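Local coordinates for ABC transporter substrate-binding protein (Rhizobium radiobacter, PDB 6TFX) that binds a mannityl-opine in a pocket and, as the solute-binding protein of an ABC transporter, probably delivers such opines for import into the cell, at residues A[249-253]-A[292-297]; A[287-292]-A[457-463]; A[396-402]-A[422-426]. One frame throughout, in Å; residues are numbered along the deposited sequence.

Interaction 1 of 3, residues A[249-253]-A[292-297]; sequences ELNLL and VPSVIP. With N72 ((2~{R})-2-[[(3~{R},4~{R},5~{S})-3,4,5,6-tetrakis(oxidanyl)-2-oxidanylidene-hexyl]amino]pentanedioic acid), chain C.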
loop_
_atom_site.group_PDB
_atom_site.type_symbol
_atom_site.label_atom_id
_atom_site.label_comp_id
_atom_site.label_asym_id
_atom_site.label_seq_id
_atom_site.Cartn_x
_atom_site.Cartn_y
_atom_site.Cartn_z
ATOM N N GLU A 249 -3.573 3.950 6.497
ATOM C CA GLU A 249 -3.092 4.538 5.245
ATOM C C GLU A 249 -3.321 6.045 5.300
ATOM O O GLU A 249 -4.439 6.477 5.605
ATOM C CB GLU A 249 -3.885 3.943 4.064
ATOM C CG GLU A 249 -3.645 2.454 3.902
ATOM C CD GLU A 249 -4.413 1.918 2.713
ATOM O OE1 GLU A 249 -5.630 1.663 2.854
ATOM O OE2 GLU A 249 -3.803 1.771 1.632
ATOM N N LEU A 250 -2.271 6.839 5.056
ATOM C CA LEU A 250 -2.413 8.299 5.104
ATOM C C LEU A 250 -2.836 8.832 3.758
ATOM O O LEU A 250 -2.180 8.535 2.745
ATOM C CB LEU A 250 -1.073 8.960 5.491
ATOM C CG LEU A 250 -0.969 10.494 5.451
ATOM C CD1 LEU A 250 -1.976 11.169 6.370
ATOM C CD2 LEU A 250 0.432 10.940 5.789
ATOM N N ASN A 251 -3.878 9.692 3.771
ATOM C CA ASN A 251 -4.388 10.353 2.580
ATOM C C ASN A 251 -3.808 11.753 2.535
ATOM O O ASN A 251 -3.846 12.455 3.553
ATOM C CB ASN A 251 -5.915 10.467 2.667
ATOM C CG ASN A 251 -6.550 9.127 2.944
ATOM O OD1 ASN A 251 -7.113 8.883 4.038
ATOM N ND2 ASN A 251 -6.424 8.226 1.992
ATOM N N LEU A 252 -3.269 12.152 1.388
ATOM C CA LEU A 252 -2.744 13.509 1.238
ATOM C C LEU A 252 -3.216 14.061 -0.081
ATOM O O LEU A 252 -3.440 13.274 -1.017
ATOM C CB LEU A 252 -1.217 13.510 1.161
ATOM C CG LEU A 252 -0.476 13.094 2.434
ATOM C CD1 LEU A 252 0.288 11.781 2.208
ATOM C CD2 LEU A 252 0.490 14.184 2.850
ATOM N N LEU A 253 -3.260 15.399 -0.195
ATOM C CA LEU A 253 -3.446 16.072 -1.489
ATOM C C LEU A 253 -2.024 16.417 -1.912
ATOM O O LEU A 253 -1.393 17.296 -1.295
ATOM C CB LEU A 253 -4.234 17.391 -1.310
ATOM C CG LEU A 253 -5.682 17.224 -0.929
ATOM C CD1 LEU A 253 -6.266 18.566 -0.454
ATOM C CD2 LEU A 253 -6.475 16.696 -2.128
ATOM N N VAL A 292 -3.495 13.676 10.751
ATOM C CA VAL A 292 -2.055 13.446 10.935
ATOM C C VAL A 292 -1.295 14.762 10.829
ATOM O O VAL A 292 -1.379 15.417 9.782
ATOM C CB VAL A 292 -1.511 12.390 9.919
ATOM C CG1 VAL A 292 -0.009 12.136 10.122
ATOM C CG2 VAL A 292 -2.276 11.085 10.042
ATOM N N PRO A 293 -0.497 15.123 11.861
ATOM C CA PRO A 293 0.221 16.404 11.804
ATOM C C PRO A 293 1.526 16.398 10.999
ATOM O O PRO A 293 2.423 17.203 11.298
ATOM C CB PRO A 293 0.468 16.727 13.278
ATOM C CG PRO A 293 0.683 15.358 13.908
ATOM C CD PRO A 293 -0.320 14.459 13.176
ATOM N N SER A 294 1.635 15.555 9.960
ATOM C CA SER A 294 2.808 15.529 9.084
ATOM C C SER A 294 2.440 14.883 7.765
ATOM O O SER A 294 1.252 14.552 7.534
ATOM C CB SER A 294 4.008 14.837 9.740
ATOM O OG SER A 294 5.180 15.111 8.975
ATOM N N VAL A 295 3.438 14.685 6.897
ATOM C CA VAL A 295 3.233 14.197 5.547
ATOM C C VAL A 295 3.617 12.729 5.349
ATOM O O VAL A 295 3.694 12.260 4.210
ATOM C CB VAL A 295 3.952 15.120 4.533
ATOM C CG1 VAL A 295 3.283 16.498 4.487
ATOM C CG2 VAL A 295 5.450 15.242 4.867
ATOM N N ILE A 296 3.819 12.006 6.449
ATOM C CA ILE A 296 4.052 10.570 6.464
ATOM C C ILE A 296 3.150 9.973 7.551
ATOM O O ILE A 296 2.771 10.688 8.484
ATOM C CB ILE A 296 5.543 10.186 6.649
ATOM C CG1 ILE A 296 6.017 10.384 8.111
ATOM C CG2 ILE A 296 6.442 10.917 5.625
ATOM C CD1 ILE A 296 7.472 9.937 8.304
ATOM N N PRO A 297 2.789 8.681 7.450
ATOM C CA PRO A 297 1.880 8.093 8.463
ATOM C C PRO A 297 2.466 8.149 9.878
ATOM O O PRO A 297 3.688 8.096 10.053
ATOM C CB PRO A 297 1.690 6.653 7.984
ATOM C CG PRO A 297 1.910 6.727 6.466
ATOM C CD PRO A 297 3.093 7.709 6.372
HETATM O OAB N72 C . -10.933 7.044 2.519
HETATM C CAF N72 C . -9.574 6.899 2.060
HETATM C CAG N72 C . -9.284 5.733 1.057
HETATM O OAC N72 C . -10.300 4.783 1.006
HETATM C CAH N72 C . -7.828 5.271 1.153
HETATM O OAM N72 C . -7.023 5.616 2.214
HETATM C CAI N72 C . -7.161 3.913 1.055
HETATM O OAD N72 C . -8.017 2.901 1.536
HETATM C CAJ N72 C . -6.486 3.703 -0.278
HETATM O OAE N72 C . -6.128 4.718 -0.928
HETATM C CAK N72 C . -6.304 2.266 -0.845
HETATM N N N72 C . -4.913 1.882 -0.855
HETATM C CA N72 C . -4.207 1.642 -2.056
HETATM C C N72 C . -4.827 2.076 -3.355
HETATM O O N72 C . -4.745 3.163 -4.053
HETATM C CB N72 C . -2.730 1.998 -1.867
HETATM C CG N72 C . -1.875 2.342 -3.088
HETATM C CD N72 C . -0.392 2.011 -2.903
HETATM O OE1 N72 C . -0.008 1.054 -2.156
HETATM O OE2 N72 C . 0.451 2.698 -3.521
HETATM O OXT N72 C . -5.457 1.058 -3.699
#

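Interaction 2 of 3, residues A[287-292]-A[457-463]; sequences RVNRAV and LTENLGT. With N72 ((2~{R})-2-[[(3~{R},4~{R},5~{S})-3,4,5,6-tetrakis(oxidanyl)-2-oxidanylidene-hexyl]amino]pentanedioic acid), chain C.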
loop_
_atom_site.group_PDB
_atom_site.type_symbol
_atom_site.label_atom_id
_atom_site.label_comp_id
_atom_site.label_asym_id
_atom_site.label_seq_id
_atom_site.Cartn_x
_atom_site.Cartn_y
_atom_site.Cartn_z
ATOM N N ARG A 287 -12.207 6.007 15.886
ATOM C CA ARG A 287 -11.697 4.635 16.066
ATOM C C ARG A 287 -10.864 4.200 14.836
ATOM O O ARG A 287 -9.838 3.513 14.960
ATOM C CB ARG A 287 -12.878 3.671 16.264
ATOM C CG ARG A 287 -12.469 2.211 16.471
ATOM C CD ARG A 287 -13.678 1.298 16.577
ATOM N NE ARG A 287 -13.297 -0.110 16.472
ATOM C CZ ARG A 287 -14.161 -1.119 16.407
ATOM N NH1 ARG A 287 -15.468 -0.887 16.438
ATOM N NH2 ARG A 287 -13.724 -2.366 16.308
ATOM N N VAL A 288 -11.307 4.626 13.652
ATOM C CA VAL A 288 -10.680 4.224 12.395
ATOM C C VAL A 288 -9.841 5.323 11.761
ATOM O O VAL A 288 -8.869 5.018 11.071
ATOM C CB VAL A 288 -11.826 3.773 11.438
ATOM C CG1 VAL A 288 -11.375 3.658 9.984
ATOM C CG2 VAL A 288 -12.467 2.480 11.941
ATOM N N ASN A 289 -10.220 6.591 12.015
ATOM C CA ASN A 289 -9.607 7.746 11.344
ATOM C C ASN A 289 -8.941 8.715 12.283
ATOM O O ASN A 289 -9.467 9.002 13.353
ATOM C CB ASN A 289 -10.715 8.516 10.615
ATOM C CG ASN A 289 -11.529 7.632 9.712
ATOM O OD1 ASN A 289 -11.171 7.433 8.557
ATOM N ND2 ASN A 289 -12.618 7.057 10.230
ATOM N N ARG A 290 -7.819 9.289 11.844
ATOM C CA ARG A 290 -7.138 10.289 12.663
ATOM C C ARG A 290 -6.506 11.330 11.769
ATOM O O ARG A 290 -5.941 10.973 10.733
ATOM C CB ARG A 290 -6.028 9.658 13.533
ATOM C CG ARG A 290 -6.500 8.754 14.674
ATOM C CD ARG A 290 -7.185 9.497 15.819
ATOM N NE ARG A 290 -7.922 8.576 16.686
ATOM C CZ ARG A 290 -7.399 7.945 17.734
ATOM N NH1 ARG A 290 -6.127 8.135 18.067
ATOM N NH2 ARG A 290 -8.145 7.123 18.460
ATOM N N ALA A 291 -6.575 12.606 12.164
ATOM C CA ALA A 291 -5.853 13.645 11.421
ATOM C C ALA A 291 -4.371 13.432 11.734
ATOM O O ALA A 291 -4.038 13.026 12.857
ATOM C CB ALA A 291 -6.283 15.023 11.889
ATOM N N VAL A 292 -3.495 13.676 10.751
ATOM C CA VAL A 292 -2.055 13.446 10.935
ATOM C C VAL A 292 -1.295 14.762 10.829
ATOM O O VAL A 292 -1.379 15.417 9.782
ATOM C CB VAL A 292 -1.511 12.390 9.919
ATOM C CG1 VAL A 292 -0.009 12.136 10.122
ATOM C CG2 VAL A 292 -2.276 11.085 10.042
ATOM N N LEU A 457 -4.233 14.777 5.171
ATOM C CA LEU A 457 -5.622 14.733 5.581
ATOM C C LEU A 457 -5.665 13.774 6.750
ATOM O O LEU A 457 -4.958 13.991 7.729
ATOM C CB LEU A 457 -6.520 14.315 4.400
ATOM C CG LEU A 457 -6.314 15.159 3.126
ATOM C CD1 LEU A 457 -7.116 14.641 2.026
ATOM C CD2 LEU A 457 -6.627 16.604 3.383
ATOM N N THR A 458 -6.459 12.728 6.654
ATOM C CA THR A 458 -6.550 11.736 7.720
ATOM C C THR A 458 -5.792 10.476 7.289
ATOM O O THR A 458 -5.543 10.278 6.091
ATOM C CB THR A 458 -8.028 11.345 7.898
ATOM O OG1 THR A 458 -8.574 11.030 6.599
ATOM C CG2 THR A 458 -8.838 12.439 8.584
ATOM N N GLU A 459 -5.496 9.586 8.262
ATOM C CA GLU A 459 -5.009 8.246 7.973
ATOM C C GLU A 459 -6.143 7.339 8.464
ATOM O O GLU A 459 -6.824 7.692 9.448
ATOM C CB GLU A 459 -3.657 7.909 8.638
ATOM C CG GLU A 459 -3.663 7.929 10.154
ATOM C CD GLU A 459 -2.295 7.790 10.795
ATOM O OE1 GLU A 459 -1.285 7.715 10.060
ATOM O OE2 GLU A 459 -2.234 7.805 12.046
ATOM N N ASN A 460 -6.390 6.221 7.768
ATOM C CA ASN A 460 -7.466 5.329 8.197
ATOM C C ASN A 460 -6.992 3.863 8.268
ATOM O O ASN A 460 -6.310 3.367 7.363
ATOM C CB ASN A 460 -8.664 5.390 7.223
ATOM C CG ASN A 460 -8.277 5.621 5.773
ATOM O OD1 ASN A 460 -7.668 4.763 5.086
ATOM N ND2 ASN A 460 -8.565 6.802 5.314
ATOM N N LEU A 461 -7.422 3.165 9.314
ATOM C CA LEU A 461 -7.154 1.740 9.397
ATOM C C LEU A 461 -8.043 1.059 8.337
ATOM O O LEU A 461 -9.063 1.644 7.933
ATOM C CB LEU A 461 -7.586 1.222 10.788
ATOM C CG LEU A 461 -6.771 1.769 11.940
ATOM C CD1 LEU A 461 -7.406 1.384 13.269
ATOM C CD2 LEU A 461 -5.344 1.234 11.881
ATOM N N GLY A 462 -7.674 -0.149 7.915
ATOM C CA GLY A 462 -8.511 -0.908 6.988
ATOM C C GLY A 462 -9.714 -1.411 7.770
ATOM O O GLY A 462 -9.584 -1.728 8.948
ATOM N N THR A 463 -10.895 -1.446 7.164
ATOM C CA THR A 463 -12.105 -1.886 7.876
ATOM C C THR A 463 -12.733 -3.020 7.086
ATOM O O THR A 463 -13.000 -2.867 5.899
ATOM C CB THR A 463 -13.118 -0.738 8.037
ATOM O OG1 THR A 463 -13.338 -0.144 6.762
ATOM C CG2 THR A 463 -12.662 0.316 9.027
HETATM O OAB N72 C . -10.933 7.044 2.519
HETATM C CAF N72 C . -9.574 6.899 2.060
HETATM C CAG N72 C . -9.284 5.733 1.057
HETATM O OAC N72 C . -10.300 4.783 1.006
HETATM C CAH N72 C . -7.828 5.271 1.153
HETATM O OAM N72 C . -7.023 5.616 2.214
HETATM C CAI N72 C . -7.161 3.913 1.055
HETATM O OAD N72 C . -8.017 2.901 1.536
HETATM C CAJ N72 C . -6.486 3.703 -0.278
HETATM O OAE N72 C . -6.128 4.718 -0.928
HETATM C CAK N72 C . -6.304 2.266 -0.845
HETATM N N N72 C . -4.913 1.882 -0.855
HETATM C CA N72 C . -4.207 1.642 -2.056
HETATM C C N72 C . -4.827 2.076 -3.355
HETATM O O N72 C . -4.745 3.163 -4.053
HETATM C CB N72 C . -2.730 1.998 -1.867
HETATM C CG N72 C . -1.875 2.342 -3.088
HETATM C CD N72 C . -0.392 2.011 -2.903
HETATM O OE1 N72 C . -0.008 1.054 -2.156
HETATM O OE2 N72 C . 0.451 2.698 -3.521
HETATM O OXT N72 C . -5.457 1.058 -3.699
HETATM O O HOH W 1 -9.959 8.776 6.590
HETATM O O HOH W 2 -3.760 16.217 8.993
#

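Interaction 3 of 3, residues A[396-402]-A[422-426]; sequences LTQFYHS and DKQIE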
loop_
_atom_site.group_PDB
_atom_site.type_symbol
_atom_site.label_atom_id
_atom_site.label_comp_id
_atom_site.label_asym_id
_atom_site.label_seq_id
_atom_site.Cartn_x
_atom_site.Cartn_y
_atom_site.Cartn_z
ATOM N N LEU A 396 9.106 8.896 2.639
ATOM C CA LEU A 396 9.759 10.113 2.157
ATOM C C LEU A 396 10.387 9.929 0.779
ATOM O O LEU A 396 10.253 10.793 -0.084
ATOM C CB LEU A 396 10.830 10.593 3.154
ATOM C CG LEU A 396 10.284 11.123 4.463
ATOM C CD1 LEU A 396 11.432 11.333 5.448
ATOM C CD2 LEU A 396 9.495 12.462 4.266
ATOM N N THR A 397 11.133 8.838 0.593
ATOM C CA THR A 397 11.799 8.651 -0.693
ATOM C C THR A 397 10.764 8.484 -1.806
ATOM O O THR A 397 10.910 9.080 -2.874
ATOM C CB THR A 397 12.751 7.440 -0.638
ATOM O OG1 THR A 397 13.777 7.710 0.335
ATOM C CG2 THR A 397 13.364 7.132 -2.000
ATOM N N GLN A 398 9.756 7.639 -1.576
ATOM C CA GLN A 398 8.813 7.328 -2.664
ATOM C C GLN A 398 7.901 8.478 -3.070
ATOM O O GLN A 398 7.603 8.647 -4.263
ATOM C CB GLN A 398 7.990 6.093 -2.258
ATOM C CG GLN A 398 8.908 4.854 -2.092
ATOM C CD GLN A 398 8.123 3.618 -1.761
ATOM O OE1 GLN A 398 6.986 3.458 -2.175
ATOM N NE2 GLN A 398 8.747 2.701 -1.035
ATOM N N PHE A 399 7.429 9.241 -2.083
ATOM C CA PHE A 399 6.482 10.320 -2.379
ATOM C C PHE A 399 7.133 11.692 -2.559
ATOM O O PHE A 399 6.498 12.564 -3.191
ATOM C CB PHE A 399 5.474 10.431 -1.237
ATOM C CG PHE A 399 4.435 9.352 -1.249
ATOM C CD1 PHE A 399 3.266 9.498 -2.006
ATOM C CD2 PHE A 399 4.635 8.165 -0.548
ATOM C CE1 PHE A 399 2.296 8.486 -2.028
ATOM C CE2 PHE A 399 3.685 7.127 -0.603
ATOM C CZ PHE A 399 2.504 7.310 -1.315
ATOM N N TYR A 400 8.325 11.933 -1.979
ATOM C CA TYR A 400 8.859 13.283 -1.969
ATOM C C TYR A 400 10.294 13.488 -2.482
ATOM O O TYR A 400 10.666 14.651 -2.655
ATOM C CB TYR A 400 8.742 13.879 -0.546
ATOM C CG TYR A 400 7.357 13.727 0.047
ATOM C CD1 TYR A 400 6.240 14.297 -0.571
ATOM C CD2 TYR A 400 7.151 12.986 1.215
ATOM C CE1 TYR A 400 4.960 14.133 -0.043
ATOM C CE2 TYR A 400 5.875 12.815 1.747
ATOM C CZ TYR A 400 4.778 13.355 1.094
ATOM O OH TYR A 400 3.515 13.189 1.614
ATOM N N HIS A 401 11.087 12.418 -2.708
ATOM C CA HIS A 401 12.451 12.640 -3.218
ATOM C C HIS A 401 12.355 12.908 -4.722
ATOM O O HIS A 401 11.540 12.269 -5.392
ATOM C CB HIS A 401 13.330 11.424 -2.947
ATOM C CG HIS A 401 14.770 11.664 -3.274
ATOM N ND1 HIS A 401 15.233 11.635 -4.581
ATOM C CD2 HIS A 401 15.795 12.001 -2.456
ATOM C CE1 HIS A 401 16.533 11.901 -4.512
ATOM N NE2 HIS A 401 16.916 12.122 -3.253
ATOM N N SER A 402 13.137 13.862 -5.246
ATOM C CA SER A 402 12.993 14.200 -6.672
ATOM C C SER A 402 13.233 13.018 -7.635
ATOM O O SER A 402 12.706 13.041 -8.761
ATOM C CB SER A 402 13.874 15.389 -7.055
ATOM O OG SER A 402 15.216 14.953 -7.054
ATOM N N ASP A 422 15.502 16.731 -0.744
ATOM C CA ASP A 422 16.411 15.684 -1.221
ATOM C C ASP A 422 17.617 15.440 -0.351
ATOM O O ASP A 422 17.922 14.291 -0.048
ATOM C CB ASP A 422 16.912 15.980 -2.624
ATOM C CG ASP A 422 15.931 15.727 -3.737
ATOM O OD1 ASP A 422 14.754 15.368 -3.441
ATOM O OD2 ASP A 422 16.329 15.877 -4.898
ATOM N N LYS A 423 18.330 16.521 0.035
ATOM C CA LYS A 423 19.546 16.346 0.829
ATOM C C LYS A 423 19.262 15.736 2.195
ATOM O O LYS A 423 20.029 14.887 2.647
ATOM C CB LYS A 423 20.286 17.687 0.992
ATOM C CG LYS A 423 20.697 18.314 -0.354
ATOM C CD LYS A 423 21.668 17.466 -1.178
ATOM C CE LYS A 423 21.648 17.862 -2.635
ATOM N NZ LYS A 423 22.726 17.186 -3.404
ATOM N N GLN A 424 18.159 16.141 2.845
ATOM C CA GLN A 424 17.810 15.593 4.168
ATOM C C GLN A 424 17.415 14.121 4.069
ATOM O O GLN A 424 17.788 13.307 4.914
ATOM C CB GLN A 424 16.661 16.398 4.794
ATOM C CG GLN A 424 17.074 17.819 5.203
ATOM C CD GLN A 424 17.196 18.812 4.062
ATOM O OE1 GLN A 424 16.716 18.586 2.950
ATOM N NE2 GLN A 424 17.819 19.961 4.323
ATOM N N ILE A 425 16.646 13.780 3.023
ATOM C CA ILE A 425 16.200 12.396 2.823
ATOM C C ILE A 425 17.430 11.502 2.587
ATOM O O ILE A 425 17.558 10.445 3.207
ATOM C CB ILE A 425 15.183 12.339 1.652
ATOM C CG1 ILE A 425 13.863 13.032 2.081
ATOM C CG2 ILE A 425 14.921 10.877 1.253
ATOM C CD1 ILE A 425 12.860 13.269 0.932
ATOM N N GLU A 426 18.326 11.929 1.683
ATOM C CA GLU A 426 19.523 11.139 1.380
ATOM C C GLU A 426 20.422 11.008 2.602
ATOM O O GLU A 426 20.930 9.911 2.861
ATOM C CB GLU A 426 20.293 11.809 0.249
ATOM C CG GLU A 426 19.558 11.719 -1.065
ATOM C CD GLU A 426 20.234 12.499 -2.179
ATOM O OE1 GLU A 426 21.487 12.566 -2.187
ATOM O OE2 GLU A 426 19.510 13.043 -3.045
HETATM O O HOH W 3 12.580 16.424 -1.843
#

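Interaction 1 of 3, residues A[249-253]-A[292-297]
Glu-249 OE2 accepts a hydrogen bond of 2.7 Å from atom N of the bound opine N72. The second carboxylate oxygen is used as well, since Glu-249 OE1 takes the ligand hydroxyl OAD at 3.0 Å, and two bonds to one carboxylate fix both the amine and the neighbouring part of the sugar-like chain. A carboxylate this close would be expected to favour a protonated ligand amine. Glu-249 sits on strand 240-255 of the mixed sheet, in a protein of the type 2 periplasmic binding protein fold, in the group related to NikA, DppA and OppA. With CG anti to its carbonyl carbon (chi1 -64°) and the chain extended beyond it, Glu-249 carries its carboxylate well out from the strand to the ligand. Asn-251 also lines the pocket on this face.

Leu-250 and Leu-252 project from the other face, where the loop 292-297 covers them. Leu-250 supplies most of the contact. Its CD1 packs on Val-292 CG2 at 3.7 Å, the two side chains running aslant to each other, while its CB meets Pro-297 CG at 3.9 Å. The other branch presses on main chain, with Leu-250 CD2 3.4 Å from Ile-296 C. No hydrogen bond joins strand to loop; the strand backbone pairs with Tyr-384 and Ala-386 on one neighbour and with Leu-457, Thr-458 and Asn-460 on another. The loop has polar anchors of its own, with Ser-294 OG bonded to Gln-445 and the carbonyl of Val-295 bonded to Tyr-400 OH. Two residues along the strand from Leu-250, Leu-252 crosses Val-295 at about a right angle, and Leu-252 CD2 lies 4.0 Å from Val-295 CB.

Interaction 2 of 3, residues A[287-292]-A[457-463]
Asn-460 holds CG between its backbone N and carbonyl carbon (chi1 34°, short of the usual staggered value), and Asn-289 has CG anti to its carbonyl carbon (chi1 -53°). These torsions bring the two side chains side by side on one face of the sheet, their amide planes 73° apart, with Asn-289 OD1 lying 3.5 Å from Asn-460 CB. A water links the amides: it donates to Asn-289 OD1 at 2.7 Å, accepts from Asn-460 ND2 at 2.7 Å, and also bonds to Thr-458 OG1. Asn-289 ND2 is hydrogen-bonded to the carbonyl oxygens of Gly-285 and Gln-226, which fixes the amide that holds the water. Asn-460 OD1 serves the ligand pocket, accepting a hydrogen bond of 3.1 Å from hydroxyl OAM of N72. A second-shell residue, Asn-289, thereby helps position a first-shell one through water.

The backbones run antiparallel. Arg-290 and Glu-459 are a hydrogen-bonded pair, with N-to-O bonds in both directions, flanked by the non-hydrogen-bonded pairs Asn-289 with Asn-460 and Ala-291 with Thr-458. Leu-461 N adds a bond to Val-288 O at 2.9 Å. At one end Val-292 CG2 rests 3.4 Å from Glu-459 CD, and Glu-459 OE2 is hydrogen-bonded to Ser-298 OG. At the other, Val-288 CG2 packs on Thr-463 CG2 at 3.6 Å.

Strand 289-291 thus pairs with strand 454-467, which also pairs with strands 240-255 and 221-223. Helix 277-284 covers Ala-291 and Thr-458, and helix 340-353 packs against Leu-457.

Interaction 3 of 3, residues A[396-402]-A[422-426]
Ser-402 is clasped by the carboxylate of Asp-422: Ser-402 N donates to Asp-422 OD1 at 2.9 Å, and Asp-422 OD2 accepts from Ser-402 OG at 2.6 Å with its syn lone pair. This joins the turn just past helix 392-400 to the start of helix 422-430, an antiparallel pair in which the axes of segments 396-400 and 422-426 pass 10.6 Å apart at 157°. His-401 CG is anti to the backbone N (chi1 -172°), which swings the ring to helix 422-430. There the Asp-422 carboxylate lies flat over it, the planes only 9° apart, with OD1 above the ring centre. At the ring edge His-401 NE2 donates to Glu-426 OE2 at 2.8 Å, on the anti side of the carboxylate. His-401 ND1 accepts from the backbone N of Ala-403, a pattern consistent with a neutral ring.

Next to this polar cluster, Ile-425 fills the groove between the helices. Its CG2 meets Thr-397 OG1, itself hydrogen-bonded to Asp-393 O and Arg-429 NH2, and its CD1 reaches Leu-396 CB at 4.0 Å. Further out, Trp-441 and Ile-448 of helix 434-450 touch Leu-396, and the Tyr-400 side chain comes within about 4 Å of that of Cys-418, a magnesium ligand. A water completes the junction, donating to Tyr-400 O at 2.7 Å and to Asp-422 OD1 at 2.9 Å.

From the N terminus, the first segment reached is 249-253, on strand 240-255, which opens interaction 1. Interaction 2 opens at 287-292 before interaction 1 closes at 292-297, so the two cross and share Val-292. Interaction 3 then both opens and closes, its short loop linking 396-402 to 422-426, before interaction 2 ends at 457-463. It is therefore enclosed by the long loop of interaction 2 and follows interaction 1 in series. Interactions 1 and 2 meet in the mixed sheet, where strands 240-255 and 454-467 are neighbours and both touch N72. Loop 292-297 joins that sheet to the helix pair of interaction 3, where Ile-296 packs on Leu-396.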